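Endo alpha-1,4 polygalactosaminidase (Neosartorya fumigata, PDB 6OJ1) cleaves alpha-1,4-linked galactosamine polymer as an endo-acting glycoside hydrolase and disrupts microbial biofilms. Local coordinates at residues V38-Q43 / D56-D61; D132-A137 / N175-R180; D148-Y153 / K187-I192; M182-K187 / K198-S203. One frame throughout, in Å; residues are numbered along the deposited sequence.

Contact 1: residues V38-Q43 / D56-D61; sequences VGTKWQ and DAEIYD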
loop_
_atom_site.group_PDB
_atom_site.type_symbol
_atom_site.label_atom_id
_atom_site.label_comp_id
_atom_site.label_asym_id
_atom_site.label_seq_id
_atom_site.Cartn_x
_atom_site.Cartn_y
_atom_site.Cartn_z
ATOM N N VAL A 38 -7.346 -9.734 -11.500
ATOM C CA VAL A 38 -8.333 -8.682 -11.309
ATOM C C VAL A 38 -9.499 -9.234 -10.499
ATOM O O VAL A 38 -9.957 -10.357 -10.729
ATOM C CB VAL A 38 -8.813 -8.146 -12.670
ATOM C CG1 VAL A 38 -10.001 -7.206 -12.485
ATOM C CG2 VAL A 38 -7.674 -7.432 -13.399
ATOM N N GLY A 39 -9.971 -8.450 -9.538
ATOM C CA GLY A 39 -11.116 -8.843 -8.738
ATOM C C GLY A 39 -10.814 -9.705 -7.529
ATOM O O GLY A 39 -11.751 -10.077 -6.805
ATOM N N THR A 40 -9.549 -10.030 -7.274
ATOM C CA THR A 40 -9.232 -10.893 -6.142
ATOM C C THR A 40 -9.644 -10.220 -4.840
ATOM O O THR A 40 -9.303 -9.060 -4.591
ATOM C CB THR A 40 -7.741 -11.235 -6.114
ATOM O OG1 THR A 40 -7.394 -11.973 -7.297
ATOM C CG2 THR A 40 -7.428 -12.080 -4.892
ATOM N N LYS A 41 -10.391 -10.953 -4.015
ATOM C CA LYS A 41 -10.837 -10.425 -2.731
ATOM C C LYS A 41 -9.664 -10.297 -1.768
ATOM O O LYS A 41 -8.805 -11.181 -1.686
ATOM C CB LYS A 41 -11.901 -11.344 -2.132
ATOM C CG LYS A 41 -12.548 -10.822 -0.863
ATOM C CD LYS A 41 -13.649 -11.799 -0.416
ATOM C CE LYS A 41 -14.250 -11.416 0.922
ATOM N NZ LYS A 41 -15.299 -12.409 1.327
ATOM N N TRP A 42 -9.634 -9.195 -1.020
ATOM C CA TRP A 42 -8.527 -8.948 -0.110
ATOM C C TRP A 42 -9.047 -8.433 1.225
ATOM O O TRP A 42 -10.224 -8.094 1.389
ATOM C CB TRP A 42 -7.499 -7.968 -0.702
ATOM C CG TRP A 42 -7.906 -6.506 -0.748
ATOM C CD1 TRP A 42 -9.071 -5.986 -1.239
ATOM C CD2 TRP A 42 -7.105 -5.382 -0.340
ATOM N NE1 TRP A 42 -9.056 -4.608 -1.134
ATOM C CE2 TRP A 42 -7.867 -4.213 -0.584
ATOM C CE3 TRP A 42 -5.821 -5.252 0.213
ATOM C CZ2 TRP A 42 -7.394 -2.931 -0.290
ATOM C CZ3 TRP A 42 -5.339 -3.972 0.505
ATOM C CH2 TRP A 42 -6.127 -2.826 0.246
ATOM N N GLN A 43 -8.131 -8.413 2.184
ATOM C CA GLN A 43 -8.306 -7.807 3.489
ATOM C C GLN A 43 -7.035 -7.025 3.776
ATOM O O GLN A 43 -5.955 -7.398 3.315
ATOM C CB GLN A 43 -8.579 -8.887 4.567
ATOM C CG GLN A 43 -8.276 -8.510 6.033
ATOM C CD GLN A 43 -9.253 -7.499 6.643
ATOM O OE1 GLN A 43 -9.628 -6.515 6.012
ATOM N NE2 GLN A 43 -9.662 -7.743 7.886
ATOM N N ASP A 56 -12.685 -14.397 4.782
ATOM C CA ASP A 56 -12.437 -15.276 3.642
ATOM C C ASP A 56 -11.962 -14.453 2.442
ATOM O O ASP A 56 -12.665 -14.267 1.449
ATOM C CB ASP A 56 -13.700 -16.058 3.312
ATOM C CG ASP A 56 -13.495 -17.027 2.184
ATOM O OD1 ASP A 56 -12.345 -17.490 2.010
ATOM O OD2 ASP A 56 -14.477 -17.312 1.465
ATOM N N ALA A 57 -10.738 -13.945 2.553
ATOM C CA ALA A 57 -10.102 -13.203 1.476
ATOM C C ALA A 57 -8.850 -13.938 1.021
ATOM O O ALA A 57 -8.132 -14.514 1.841
ATOM C CB ALA A 57 -9.724 -11.783 1.920
ATOM N N GLU A 58 -8.574 -13.893 -0.289
ATOM C CA GLU A 58 -7.409 -14.594 -0.827
ATOM C C GLU A 58 -6.111 -13.886 -0.487
ATOM O O GLU A 58 -5.057 -14.526 -0.448
ATOM C CB GLU A 58 -7.487 -14.720 -2.351
ATOM C CG GLU A 58 -8.491 -15.700 -2.895
ATOM C CD GLU A 58 -8.375 -15.826 -4.405
ATOM O OE1 GLU A 58 -7.252 -16.085 -4.900
ATOM O OE2 GLU A 58 -9.398 -15.638 -5.097
ATOM N N ILE A 59 -6.151 -12.566 -0.295
ATOM C CA ILE A 59 -4.952 -11.767 -0.084
ATOM C C ILE A 59 -5.126 -10.972 1.200
ATOM O O ILE A 59 -6.167 -10.340 1.399
ATOM C CB ILE A 59 -4.680 -10.808 -1.264
ATOM C CG1 ILE A 59 -4.331 -11.589 -2.535
ATOM C CG2 ILE A 59 -3.583 -9.832 -0.897
ATOM C CD1 ILE A 59 -4.317 -10.713 -3.800
ATOM N N TYR A 60 -4.112 -11.002 2.062
ATOM C CA TYR A 60 -4.072 -10.179 3.266
ATOM C C TYR A 60 -2.908 -9.208 3.163
ATOM O O TYR A 60 -1.783 -9.633 2.911
ATOM C CB TYR A 60 -3.898 -11.034 4.531
ATOM C CG TYR A 60 -5.179 -11.611 5.123
ATOM C CD1 TYR A 60 -6.000 -12.446 4.384
ATOM C CD2 TYR A 60 -5.537 -11.333 6.439
ATOM C CE1 TYR A 60 -7.161 -12.979 4.933
ATOM C CE2 TYR A 60 -6.687 -11.852 6.991
ATOM C CZ TYR A 60 -7.493 -12.679 6.232
ATOM O OH TYR A 60 -8.641 -13.219 6.774
ATOM N N ASP A 61 -3.184 -7.916 3.361
ATOM C CA ASP A 61 -2.172 -6.858 3.385
ATOM C C ASP A 61 -1.997 -6.474 4.856
ATOM O O ASP A 61 -2.940 -5.989 5.495
ATOM C CB ASP A 61 -2.629 -5.679 2.520
ATOM C CG ASP A 61 -1.598 -4.567 2.408
ATOM O OD1 ASP A 61 -0.547 -4.606 3.077
ATOM O OD2 ASP A 61 -1.860 -3.633 1.615
HETATM O O HOH W 1 -11.064 -13.640 -4.705
HETATM O O HOH W 2 -15.536 -15.174 0.503
#

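Contact 2: residues D132-A137 / N175-R180; sequences DRLDMA and NAAHAR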
loop_
_atom_site.group_PDB
_atom_site.type_symbol
_atom_site.label_atom_id
_atom_site.label_comp_id
_atom_site.label_asym_id
_atom_site.label_seq_id
_atom_site.Cartn_x
_atom_site.Cartn_y
_atom_site.Cartn_z
ATOM N N ASP A 132 16.949 -2.549 3.058
ATOM C CA ASP A 132 16.949 -3.344 4.291
ATOM C C ASP A 132 15.535 -3.820 4.644
ATOM O O ASP A 132 15.347 -4.958 5.098
ATOM C CB ASP A 132 17.517 -2.534 5.462
ATOM C CG ASP A 132 18.994 -2.198 5.320
ATOM O OD1 ASP A 132 19.671 -2.708 4.404
ATOM O OD2 ASP A 132 19.472 -1.385 6.145
ATOM N N ARG A 133 14.531 -2.953 4.462
ATOM C CA ARG A 133 13.155 -3.338 4.760
ATOM C C ARG A 133 12.657 -4.385 3.775
ATOM O O ARG A 133 11.932 -5.306 4.169
ATOM C CB ARG A 133 12.243 -2.106 4.758
ATOM C CG ARG A 133 12.457 -1.199 5.992
ATOM C CD ARG A 133 11.643 0.099 5.918
ATOM N NE ARG A 133 11.812 0.904 7.127
ATOM C CZ ARG A 133 11.090 1.984 7.419
ATOM N NH1 ARG A 133 10.159 2.429 6.576
ATOM N NH2 ARG A 133 11.310 2.633 8.562
ATOM N N LEU A 134 13.051 -4.275 2.495
ATOM C CA LEU A 134 12.692 -5.311 1.523
ATOM C C LEU A 134 13.362 -6.642 1.852
ATOM O O LEU A 134 12.762 -7.707 1.652
ATOM C CB LEU A 134 13.069 -4.868 0.102
ATOM C CG LEU A 134 12.224 -3.696 -0.430
ATOM C CD1 LEU A 134 12.794 -3.218 -1.786
ATOM C CD2 LEU A 134 10.743 -4.041 -0.569
ATOM N N ASP A 135 14.612 -6.606 2.332
ATOM C CA ASP A 135 15.256 -7.813 2.837
ATOM C C ASP A 135 14.410 -8.453 3.926
ATOM O O ASP A 135 14.187 -9.670 3.921
ATOM C CB ASP A 135 16.647 -7.499 3.406
ATOM C CG ASP A 135 17.700 -7.242 2.349
ATOM O OD1 ASP A 135 17.431 -7.365 1.133
ATOM O OD2 ASP A 135 18.832 -6.902 2.764
ATOM N N MET A 136 13.936 -7.642 4.873
ATOM C CA MET A 136 13.097 -8.176 5.942
ATOM C C MET A 136 11.817 -8.797 5.391
ATOM O O MET A 136 11.418 -9.894 5.805
ATOM C CB MET A 136 12.754 -7.088 6.961
ATOM C CG MET A 136 11.691 -7.607 7.965
ATOM S SD MET A 136 11.189 -6.343 9.152
ATOM C CE MET A 136 12.632 -6.361 10.187
ATOM N N ALA A 137 11.152 -8.107 4.456
ATOM C CA ALA A 137 9.943 -8.662 3.848
ATOM C C ALA A 137 10.224 -10.006 3.193
ATOM O O ALA A 137 9.476 -10.973 3.391
ATOM C CB ALA A 137 9.355 -7.685 2.826
ATOM N N ASN A 175 12.158 -2.912 -8.871
ATOM C CA ASN A 175 13.253 -3.776 -9.288
ATOM C C ASN A 175 13.865 -4.498 -8.094
ATOM O O ASN A 175 14.225 -5.676 -8.193
ATOM C CB ASN A 175 14.300 -2.958 -10.044
ATOM C CG ASN A 175 13.755 -2.395 -11.342
ATOM O OD1 ASN A 175 12.813 -2.946 -11.924
ATOM N ND2 ASN A 175 14.337 -1.294 -11.801
ATOM N N ALA A 176 13.974 -3.811 -6.953
ATOM C CA ALA A 176 14.529 -4.440 -5.754
ATOM C C ALA A 176 13.602 -5.518 -5.205
ATOM O O ALA A 176 14.066 -6.583 -4.760
ATOM C CB ALA A 176 14.774 -3.387 -4.676
ATOM N N ALA A 177 12.294 -5.242 -5.183
ATOM C CA ALA A 177 11.339 -6.257 -4.744
ATOM C C ALA A 177 11.366 -7.458 -5.679
ATOM O O ALA A 177 11.405 -8.611 -5.232
ATOM C CB ALA A 177 9.931 -5.662 -4.680
ATOM N N HIS A 178 11.359 -7.211 -6.992
ATOM C CA HIS A 178 11.358 -8.338 -7.918
ATOM C C HIS A 178 12.637 -9.151 -7.787
ATOM O O HIS A 178 12.609 -10.375 -7.945
ATOM C CB HIS A 178 11.178 -7.850 -9.362
ATOM C CG HIS A 178 9.855 -7.196 -9.620
ATOM N ND1 HIS A 178 9.645 -6.327 -10.672
ATOM C CD2 HIS A 178 8.674 -7.284 -8.960
ATOM C CE1 HIS A 178 8.394 -5.900 -10.640
ATOM N NE2 HIS A 178 7.781 -6.468 -9.615
ATOM N N ALA A 179 13.753 -8.494 -7.454
ATOM C CA ALA A 179 15.019 -9.206 -7.285
ATOM C C ALA A 179 14.975 -10.119 -6.076
ATOM O O ALA A 179 15.731 -11.096 -6.008
ATOM C CB ALA A 179 16.173 -8.221 -7.128
ATOM N N ARG A 180 14.099 -9.809 -5.131
ATOM C CA ARG A 180 13.891 -10.619 -3.940
ATOM C C ARG A 180 12.690 -11.539 -4.083
ATOM O O ARG A 180 12.216 -12.089 -3.081
ATOM C CB ARG A 180 13.742 -9.693 -2.732
ATOM C CG ARG A 180 15.001 -8.884 -2.469
ATOM C CD ARG A 180 14.703 -7.620 -1.656
ATOM N NE ARG A 180 15.946 -7.009 -1.176
ATOM C CZ ARG A 180 16.789 -6.309 -1.934
ATOM N NH1 ARG A 180 17.898 -5.805 -1.389
ATOM N NH2 ARG A 180 16.554 -6.130 -3.245
#

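Contact 3: residues D148-Y153 / K187-I192; sequences DNVDGY and KNAGDI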
loop_
_atom_site.group_PDB
_atom_site.type_symbol
_atom_site.label_atom_id
_atom_site.label_comp_id
_atom_site.label_asym_id
_atom_site.label_seq_id
_atom_site.Cartn_x
_atom_site.Cartn_y
_atom_site.Cartn_z
ATOM N N ASP A 148 4.154 2.641 1.052
ATOM C CA ASP A 148 3.281 3.787 1.256
ATOM C C ASP A 148 4.023 5.092 1.016
ATOM O O ASP A 148 5.262 5.155 1.021
ATOM C CB ASP A 148 2.712 3.765 2.690
ATOM C CG ASP A 148 1.410 4.533 2.836
ATOM O OD1 ASP A 148 0.886 5.113 1.845
ATOM O OD2 ASP A 148 0.877 4.534 3.973
ATOM N N ASN A 149 3.230 6.131 0.776
ATOM C CA ASN A 149 3.687 7.525 0.779
ATOM C C ASN A 149 4.709 7.796 -0.311
ATOM O O ASN A 149 5.723 8.464 -0.092
ATOM C CB ASN A 149 4.215 7.892 2.161
ATOM C CG ASN A 149 3.146 7.786 3.212
ATOM O OD1 ASN A 149 2.077 8.404 3.084
ATOM N ND2 ASN A 149 3.382 6.955 4.225
ATOM N N VAL A 150 4.442 7.272 -1.504
ATOM C CA VAL A 150 5.282 7.561 -2.661
ATOM C C VAL A 150 4.761 8.778 -3.423
ATOM O O VAL A 150 5.138 8.998 -4.579
ATOM C CB VAL A 150 5.433 6.324 -3.580
ATOM C CG1 VAL A 150 6.180 5.192 -2.831
ATOM C CG2 VAL A 150 4.085 5.840 -4.090
ATOM N N ASP A 151 3.924 9.586 -2.771
ATOM C CA ASP A 151 3.265 10.736 -3.378
ATOM C C ASP A 151 3.609 12.038 -2.665
ATOM O O ASP A 151 2.795 12.965 -2.640
ATOM C CB ASP A 151 1.746 10.551 -3.411
ATOM C CG ASP A 151 1.137 10.329 -2.019
ATOM O OD1 ASP A 151 1.884 10.207 -1.028
ATOM O OD2 ASP A 151 -0.101 10.278 -1.920
ATOM N N GLY A 152 4.837 12.138 -2.136
ATOM C CA GLY A 152 5.261 13.353 -1.461
ATOM C C GLY A 152 5.158 14.586 -2.331
ATOM O O GLY A 152 4.853 15.669 -1.828
ATOM N N TYR A 153 5.363 14.427 -3.647
ATOM C CA TYR A 153 5.253 15.544 -4.590
ATOM C C TYR A 153 3.880 16.208 -4.544
ATOM O O TYR A 153 3.755 17.380 -4.918
ATOM C CB TYR A 153 5.557 15.081 -6.031
ATOM C CG TYR A 153 4.593 14.034 -6.545
ATOM C CD1 TYR A 153 3.348 14.392 -7.042
ATOM C CD2 TYR A 153 4.912 12.677 -6.482
ATOM C CE1 TYR A 153 2.440 13.431 -7.477
ATOM C CE2 TYR A 153 4.018 11.714 -6.918
ATOM C CZ TYR A 153 2.786 12.096 -7.414
ATOM O OH TYR A 153 1.885 11.137 -7.848
ATOM N N LYS A 187 0.851 2.627 -4.550
ATOM C CA LYS A 187 -0.089 3.180 -3.576
ATOM C C LYS A 187 -0.502 4.570 -4.050
ATOM O O LYS A 187 0.317 5.495 -4.054
ATOM C CB LYS A 187 0.560 3.258 -2.199
ATOM C CG LYS A 187 -0.318 3.858 -1.097
ATOM C CD LYS A 187 -1.553 2.998 -0.827
ATOM C CE LYS A 187 -2.286 3.438 0.452
ATOM N NZ LYS A 187 -1.465 3.263 1.686
ATOM N N ASN A 188 -1.774 4.721 -4.429
ATOM C CA ASN A 188 -2.340 6.011 -4.895
ATOM C C ASN A 188 -1.433 6.574 -5.986
ATOM O O ASN A 188 -1.131 5.847 -6.938
ATOM C CB ASN A 188 -2.556 6.925 -3.697
ATOM C CG ASN A 188 -3.577 6.377 -2.736
ATOM O OD1 ASN A 188 -4.646 5.917 -3.156
ATOM N ND2 ASN A 188 -3.271 6.424 -1.449
ATOM N N ALA A 189 -1.009 7.838 -5.900
ATOM C CA ALA A 189 -0.028 8.416 -6.830
ATOM C C ALA A 189 -0.474 8.276 -8.281
ATOM O O ALA A 189 0.319 7.940 -9.165
ATOM C CB ALA A 189 1.354 7.779 -6.624
ATOM N N GLY A 190 -1.757 8.563 -8.537
ATOM C CA GLY A 190 -2.318 8.340 -9.861
ATOM C C GLY A 190 -1.589 9.055 -10.992
ATOM O O GLY A 190 -1.575 8.569 -12.127
ATOM N N ASP A 191 -1.000 10.226 -10.712
ATOM C CA ASP A 191 -0.355 11.008 -11.773
ATOM C C ASP A 191 0.823 10.283 -12.411
ATOM O O ASP A 191 1.155 10.567 -13.574
ATOM C CB ASP A 191 0.114 12.359 -11.236
ATOM C CG ASP A 191 -1.033 13.292 -10.936
ATOM O OD1 ASP A 191 -1.829 13.564 -11.858
ATOM O OD2 ASP A 191 -1.150 13.744 -9.779
ATOM N N ILE A 192 1.481 9.371 -11.688
ATOM C CA ILE A 192 2.687 8.717 -12.205
ATOM C C ILE A 192 2.420 7.314 -12.738
ATOM O O ILE A 192 3.370 6.620 -13.131
ATOM C CB ILE A 192 3.830 8.664 -11.167
ATOM C CG1 ILE A 192 3.536 7.699 -10.002
ATOM C CG2 ILE A 192 4.160 10.067 -10.634
ATOM C CD1 ILE A 192 4.770 7.387 -9.132
HETATM O O HOH W 3 1.589 6.859 -2.017
HETATM O O HOH W 4 -1.696 10.135 -4.071
HETATM O O HOH W 5 -0.705 7.698 -0.697
HETATM O O HOH W 6 -0.705 11.794 -8.220
#

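Contact 4: residues M182-K187 / K198-S203; sequences MSIGLK and KNMQWS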
loop_
_atom_site.group_PDB
_atom_site.type_symbol
_atom_site.label_atom_id
_atom_site.label_comp_id
_atom_site.label_asym_id
_atom_site.label_seq_id
_atom_site.Cartn_x
_atom_site.Cartn_y
_atom_site.Cartn_z
ATOM N N MET A 182 9.563 -10.869 -4.858
ATOM C CA MET A 182 8.308 -10.345 -4.348
ATOM C C MET A 182 7.652 -9.443 -5.381
ATOM O O MET A 182 8.331 -8.770 -6.166
ATOM C CB MET A 182 8.523 -9.553 -3.057
ATOM C CG MET A 182 9.008 -10.435 -1.900
ATOM S SD MET A 182 9.275 -9.465 -0.406
ATOM C CE MET A 182 10.541 -8.344 -0.956
ATOM N N SER A 183 6.322 -9.427 -5.353
ATOM C CA SER A 183 5.527 -8.503 -6.143
ATOM C C SER A 183 5.397 -7.165 -5.416
ATOM O O SER A 183 5.738 -7.030 -4.237
ATOM C CB SER A 183 4.160 -9.116 -6.445
ATOM O OG SER A 183 4.340 -10.355 -7.119
ATOM N N ILE A 184 4.898 -6.164 -6.140
ATOM C CA ILE A 184 4.800 -4.801 -5.636
ATOM C C ILE A 184 3.629 -4.122 -6.338
ATOM O O ILE A 184 3.182 -4.549 -7.402
ATOM C CB ILE A 184 6.111 -4.020 -5.884
ATOM C CG1 ILE A 184 6.153 -2.737 -5.056
ATOM C CG2 ILE A 184 6.282 -3.719 -7.386
ATOM C CD1 ILE A 184 7.553 -2.075 -5.073
ATOM N N GLY A 185 3.122 -3.048 -5.736
ATOM C CA GLY A 185 2.111 -2.240 -6.389
ATOM C C GLY A 185 2.276 -0.772 -6.050
ATOM O O GLY A 185 3.048 -0.406 -5.165
ATOM N N LEU A 186 1.519 0.059 -6.770
ATOM C CA LEU A 186 1.545 1.507 -6.599
ATOM C C LEU A 186 0.455 1.943 -5.621
ATOM O O LEU A 186 -0.726 1.682 -5.852
ATOM C CB LEU A 186 1.355 2.211 -7.945
ATOM C CG LEU A 186 1.401 3.735 -7.855
ATOM C CD1 LEU A 186 2.831 4.187 -7.459
ATOM C CD2 LEU A 186 0.967 4.374 -9.170
ATOM N N LYS A 187 0.851 2.627 -4.550
ATOM C CA LYS A 187 -0.089 3.180 -3.576
ATOM C C LYS A 187 -0.502 4.570 -4.050
ATOM O O LYS A 187 0.317 5.495 -4.054
ATOM C CB LYS A 187 0.560 3.258 -2.199
ATOM C CG LYS A 187 -0.318 3.858 -1.097
ATOM C CD LYS A 187 -1.553 2.998 -0.827
ATOM C CE LYS A 187 -2.286 3.438 0.452
ATOM N NZ LYS A 187 -1.465 3.263 1.686
ATOM N N LYS A 198 4.238 -0.725 -15.753
ATOM C CA LYS A 198 4.816 -1.968 -16.265
ATOM C C LYS A 198 5.544 -2.746 -15.177
ATOM O O LYS A 198 5.687 -3.970 -15.282
ATOM C CB LYS A 198 5.771 -1.683 -17.425
ATOM C CG LYS A 198 5.092 -1.175 -18.674
ATOM C CD LYS A 198 6.115 -0.893 -19.765
ATOM N N ASN A 199 6.019 -2.061 -14.140
ATOM C CA ASN A 199 6.719 -2.682 -13.028
ATOM C C ASN A 199 5.779 -3.064 -11.890
ATOM O O ASN A 199 6.226 -3.684 -10.920
ATOM C CB ASN A 199 7.810 -1.733 -12.495
ATOM C CG ASN A 199 9.218 -2.293 -12.652
ATOM O OD1 ASN A 199 9.408 -3.501 -12.838
ATOM N ND2 ASN A 199 10.219 -1.409 -12.561
ATOM N N MET A 200 4.498 -2.691 -11.975
ATOM C CA MET A 200 3.546 -2.880 -10.884
ATOM C C MET A 200 2.713 -4.135 -11.108
ATOM O O MET A 200 2.377 -4.475 -12.242
ATOM C CB MET A 200 2.592 -1.679 -10.753
ATOM C CG MET A 200 3.253 -0.325 -10.469
ATOM S SD MET A 200 4.139 -0.266 -8.909
ATOM C CE MET A 200 5.827 -0.518 -9.489
ATOM N N GLN A 201 2.352 -4.810 -10.015
ATOM C CA GLN A 201 1.406 -5.918 -10.107
ATOM C C GLN A 201 -0.008 -5.525 -9.682
ATOM O O GLN A 201 -0.944 -6.303 -9.916
ATOM C CB GLN A 201 1.883 -7.121 -9.269
ATOM C CG GLN A 201 3.056 -7.917 -9.899
ATOM C CD GLN A 201 4.315 -7.102 -10.072
ATOM O OE1 GLN A 201 4.966 -6.724 -9.098
ATOM N NE2 GLN A 201 4.685 -6.842 -11.316
ATOM N N TRP A 202 -0.184 -4.354 -9.077
ATOM C CA TRP A 202 -1.504 -3.865 -8.684
ATOM C C TRP A 202 -1.400 -2.381 -8.368
ATOM O O TRP A 202 -0.310 -1.803 -8.312
ATOM C CB TRP A 202 -2.047 -4.596 -7.448
ATOM C CG TRP A 202 -1.119 -4.498 -6.263
ATOM C CD1 TRP A 202 -0.968 -3.434 -5.410
ATOM C CD2 TRP A 202 -0.196 -5.499 -5.816
ATOM N NE1 TRP A 202 -0.012 -3.720 -4.454
ATOM C CE2 TRP A 202 0.482 -4.976 -4.688
ATOM C CE3 TRP A 202 0.128 -6.788 -6.263
ATOM C CZ2 TRP A 202 1.448 -5.702 -3.991
ATOM C CZ3 TRP A 202 1.095 -7.505 -5.571
ATOM C CH2 TRP A 202 1.744 -6.960 -4.456
ATOM N N SER A 203 -2.562 -1.791 -8.109
ATOM C CA SER A 203 -2.719 -0.509 -7.440
ATOM C C SER A 203 -3.362 -0.746 -6.079
ATOM O O SER A 203 -4.277 -1.562 -5.957
ATOM C CB SER A 203 -3.613 0.422 -8.276
ATOM O OG SER A 203 -4.088 1.511 -7.493
HETATM O O HOH W 7 -2.082 3.278 -7.574
#

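Contact 1: residues V38-Q43 / D56-D61
Trp-42 and Gln-43 pair in parallel with Ile-59 and Tyr-60, joining the first two strands of the (beta/alpha)-barrel. Gln-43 N donates to Ile-59 O at 2.9 Å, and Asp-61 N donates to Gln-43 O at 2.8 Å. Just before the strands pair, Lys-41 O receives two weak bonds, from Glu-58 N and Ile-59 N.

Gln-43 and Tyr-60 share one face of the sheet. Gln-43 CB sits over the centre of the Tyr-60 ring, 4.1 Å from its centroid, in a CH-pi contact. Gln-43 CG lies 3.8 Å from Tyr-60 CE2. The amide plane stands 85° from the ring. Gln-43 OE1 bonds to Lys-266 NZ and Gln-43 NE2 to Asn-272 O. Tyr-60 OH bonds to Val-55 O.

Trp-42 and Ile-59 lie on the other face, their CB atoms 4.0 Å apart. The indole runs side by side with Asp-61, and Asp-61 OD2 meets its edge near the ring plane, 3.7 Å from Trp-42 CZ3. Phe-228 of strand 227-231 touches both Trp-42 and Ile-59.

Thr-40 OG1 stands beside the backbone N (chi1 -63°) and bonds to Ala-37 O. This leaves Thr-40 CG2 anti to the N, where it meets Ile-59 CD1 at 3.6 Å. The extended chain of Lys-41 passes Asp-56 O, to which NZ bonds weakly. One water links Lys-41 NZ to Asp-56 OD2, and another links Lys-41 N to Glu-58 OE2. Parallel neighbours with one face turned to strands across the interior are typical of the TIM barrel, the clan of family GH114.

Contact 2: residues D132-A137 / N175-R180
Asp-135 OD1 is gripped by two nitrogens of Arg-180. Arg-180 NE donates to Asp-135 OD1 at 2.8 Å, and Arg-180 NH1 donates to the same oxygen at 3.0 Å. This is a side-on salt bridge in which a single carboxylate oxygen takes both N-H groups. The NE bond arrives nearly along the C-O axis of OD1. NH1 comes on the syn side, out of the carboxylate plane. The oxygen itself lies close to the guanidinium plane, and the two flat groups are 20° apart. Arg-138 adds a long, weak ion pair to OD1.

The other end of the guanidinium turns back to its own helix. Arg-180 NH2 donates to Ala-176 O at 2.9 Å, from above the carbonyl plane. Ala-176 O itself lies near the guanidinium plane. Bonds at both ends should fix the rotation of the group. Arg-180 CG is anti to the carbonyl carbon (chi1 -63°), and the chain then runs extended to NE. Arg-180 CD packs on Leu-134 CB at 3.7 Å.

Deeper in, the contact is apolar. Leu-134 CD1 presses against Ala-176 CB at 3.5 Å, and Leu-134 CD2 is 4.5 Å from Ala-177 CB. With such small residues opposite Leu-134, the helices approach closely: the CA atoms of Leu-134 and Ala-177 are 6.5 Å apart. Leu-134 also touches Val-145 and Phe-86 of the strands beneath. Arg-180 ties helix 163-179 to helix 124-140. Neighbouring helices packed together over a parallel sheet are typical of the outer layer of a TIM barrel.

Contact 3: residues D148-Y153 / K187-I192
Asp-148 and Lys-187 form the one direct polar link, a salt bridge. Lys-187 NZ donates to Asp-148 OD1 at 3.0 Å, a weak hydrogen bond. The lysine chain bends to get there: CD turns at chi2 (64°) and NZ at chi4. Lys-187 CG also lies 3.4 Å from Asp-148 OD1. The other oxygen, Asp-148 OD2, bonds to Tyr-85 OH.

Water makes the remaining polar links. One molecule accepts from Val-150 N and donates to Lys-187 O. Two more donate to Asp-151 OD2, one accepting from Ala-189 N and the other from Asn-188 ND2. A fourth meets Tyr-153 OH at 2.7 Å, in the plane of the phenol ring, and also bonds Asp-191 N and OD2.

The rest is van der Waals packing. Two pairs are apolar: Val-150 CG2 is 4.2 Å from Ala-189 CB, and Tyr-153 CZ lies 4.0 Å from Ile-192 CG2. Tyr-153 OH also comes to 3.5 Å from Ala-189 CA.

Both segments leave the C-terminal ends of barrel strands, where TIM-barrel enzymes carry their active sites. A bound potassium ion lies about 5 Å from the Lys-187 side chain. The chemistry implies two loops whose polar links, apart from the Asp-148 to Lys-187 salt bridge at their inner end, run through water.

Contact 4: residues M182-K187 / K198-S203
Trp-202 lays one face of its indole against the backbone of Ile-184 and Gly-185. Gly-185 CA stands 3.5 Å from the centroid of the five-membered ring of Trp-202 and 22° off the normal, in a CH-pi contact. Ile-184 O lies above the same face. With no side chain on Gly-185, the ring can rest this close. Beyond it, Trp-202 CZ3 reaches Ser-183 CB at 3.6 Å.

Gln-201 bends at chi2 (62°) and crosses Ile-184 obliquely. Gln-201 OE1 accepts from Ile-184 N at 3.0 Å, with the donor in the amide plane. His-178 NE2 bonds to that same oxygen. Gln-201 N in turn donates to Ile-184 O at 2.8 Å. Leu-186 N donates to Trp-202 O at 3.0 Å, and a water joins Leu-186 O to Ser-203 OG.

Met-200 curls beside the strand. Met-200 SD is 3.4 Å from Leu-186 N, and Met-200 CE is 3.9 Å from Ile-184 CG2. Val-170 and Ala-174 of helix 163-179 also touch Met-200. Phe-228 of strand 227-231 meets Trp-202 edge-to-face, and Trp-34 packs there too. Strands 183-187 and 202-206 are parallel neighbours joined by a beta-alpha-beta crossover through helix 193-196; strands 144-148 and 227-231 flank the pair.

In the fold
Contacts 1 and 4 each join two neighbouring parallel strands of one barrel sheet, with centres about 15 Å apart. All touching residues of contact 4 are buried. Contact 1 runs from a buried strand pair out to an exposed, watered edge. Contact 2 belongs to the helix layer and combines an apolar base with a partly exposed salt bridge. It touches contact 4 directly, where helix 163-179 leads into strand 183-187: Ala-177 O lies 2.9 Å from Met-182 N. Contact 3 shares Lys-187 with contact 4 and carries on from its strand into loops. Backbone bonds dominate in the sheet, side chains between the helices, and water between the loops.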